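Local structure of AbyA5 (Verrucosispora maris, 4YWF) at residues A[50-53]-A[58-61]. The protein catalyses acetate elimination in spirotetronate biosynthesis, acting as an esterase-like lyase of the alpha/beta hydrolase superfamily. The protein carries 4 engineered substitutions. Residues are numbered along the deposited sequence; the frame is centred on the assembly and turned at random.
Sequences DDDG and SWTT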
loop_
_atom_site.group_PDB
_atom_site.type_symbol
_atom_site.label_atom_id
_atom_site.label_comp_id
_atom_site.label_asym_id
_atom_site.label_seq_id
_atom_site.Cartn_x
_atom_site.Cartn_y
_atom_site.Cartn_z
ATOM N N ASP A 50 19.971 -18.064 -6.540
ATOM C CA ASP A 50 21.348 -17.707 -6.170
ATOM C C ASP A 50 21.615 -16.213 -6.181
ATOM O O ASP A 50 22.454 -15.724 -5.430
ATOM C CB ASP A 50 22.328 -18.343 -7.163
ATOM C CG ASP A 50 22.413 -19.867 -7.026
ATOM O OD1 ASP A 50 22.025 -20.424 -5.975
ATOM O OD2 ASP A 50 22.885 -20.490 -7.988
ATOM N N ASP A 51 20.928 -15.505 -7.058
ATOM C CA ASP A 51 21.273 -14.115 -7.403
ATOM C C ASP A 51 20.021 -13.345 -7.877
ATOM O O ASP A 51 18.942 -13.939 -8.001
ATOM C CB ASP A 51 22.307 -14.157 -8.543
ATOM C CG ASP A 51 21.779 -14.910 -9.741
ATOM O OD1 ASP A 51 21.884 -16.143 -9.715
ATOM O OD2 ASP A 51 21.194 -14.310 -10.677
ATOM N N ASP A 52 20.208 -12.058 -8.201
ATOM C CA ASP A 52 19.157 -11.193 -8.786
ATOM C C ASP A 52 19.449 -10.865 -10.246
ATOM O O ASP A 52 19.259 -9.766 -10.724
ATOM C CB ASP A 52 18.968 -9.967 -7.907
ATOM C CG ASP A 52 17.777 -9.098 -8.347
ATOM O OD1 ASP A 52 16.791 -9.686 -8.791
ATOM O OD2 ASP A 52 17.834 -7.863 -8.269
ATOM N N GLY A 53 19.902 -11.860 -10.992
ATOM C CA GLY A 53 20.262 -11.683 -12.408
ATOM C C GLY A 53 19.082 -12.070 -13.284
ATOM O O GLY A 53 17.919 -11.778 -12.944
ATOM N N SER A 58 18.163 -17.261 -11.149
ATOM C CA SER A 58 17.849 -15.887 -10.644
ATOM C C SER A 58 16.520 -15.827 -9.865
ATOM O O SER A 58 15.669 -16.725 -9.981
ATOM C CB SER A 58 17.921 -14.863 -11.761
ATOM O OG SER A 58 16.812 -14.983 -12.633
ATOM N N TRP A 59 16.390 -14.811 -9.016
ATOM C CA TRP A 59 15.147 -14.498 -8.311
ATOM C C TRP A 59 13.950 -14.485 -9.262
ATOM O O TRP A 59 13.047 -15.307 -9.104
ATOM C CB TRP A 59 15.284 -13.148 -7.630
ATOM C CG TRP A 59 14.014 -12.575 -7.097
ATOM C CD1 TRP A 59 13.102 -11.778 -7.773
ATOM C CD2 TRP A 59 13.538 -12.680 -5.775
ATOM N NE1 TRP A 59 12.084 -11.408 -6.934
ATOM C CE2 TRP A 59 12.331 -11.938 -5.698
ATOM C CE3 TRP A 59 14.008 -13.331 -4.631
ATOM C CZ2 TRP A 59 11.579 -11.848 -4.528
ATOM C CZ3 TRP A 59 13.265 -13.205 -3.443
ATOM C CH2 TRP A 59 12.065 -12.481 -3.410
ATOM N N THR A 60 14.011 -13.631 -10.298
ATOM C CA THR A 60 12.836 -13.395 -11.184
ATOM C C THR A 60 12.477 -14.691 -11.952
ATOM O O THR A 60 11.318 -15.141 -11.918
ATOM C CB THR A 60 13.015 -12.184 -12.131
ATOM O OG1 THR A 60 13.129 -10.920 -11.383
ATOM C CG2 THR A 60 11.826 -12.114 -13.143
ATOM N N THR A 61 13.471 -15.351 -12.555
ATOM C CA THR A 61 13.190 -16.597 -13.267
ATOM C C THR A 61 12.544 -17.639 -12.401
ATOM O O THR A 61 11.629 -18.325 -12.851
ATOM C CB THR A 61 14.449 -17.238 -13.882
ATOM O OG1 THR A 61 15.038 -16.329 -14.813
ATOM C CG2 THR A 61 14.068 -18.521 -14.595
HETATM O O HOH W 1 16.257 -11.843 -10.740
#
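Asp51 O takes the backbone N-H of Trp59, the first residue of helix 59-72, at 2.9 Å from Trp59 N. CG of Asp51 lies between its backbone N and carbonyl carbon (chi1 57°), which brings the carboxylate to the N-H of Gly53. Asp51 OD2 accepts from Gly53 N at 2.8 Å, on its anti side, and closes an Asx turn. Asp51 OD2 also lies 3.5 Å from Ser58 CB. Ser58 CB packs against Gly53 O at 3.3 Å. Ser58 is the N-cap: Ser58 OG donates to Gly55 O and accepts a weak bond from Thr61 N (3.4 Å). One water joins Asp52 OD1 and Gly53 O, donating to both, to Thr60 N. Asp52 OD1 forms a salt bridge with Arg96, and OD2 accepts from the backbone N of Asn22. Asp52 OD1 stands 4.0 Å from Trp59 CB, the carboxylate plane at 90° to the indole. Trp59 CG is anti to its N (chi1 169°), leading the ring away to bond Met85 O through NE1. An alanine in place of Asp51 would probably leave Gly53 N without its acceptor and let the turn loosen beside Ser58. The first helix N-H groups thus meet a loop carbonyl, a water and the cap hydroxyl, tying this loop to the helix start.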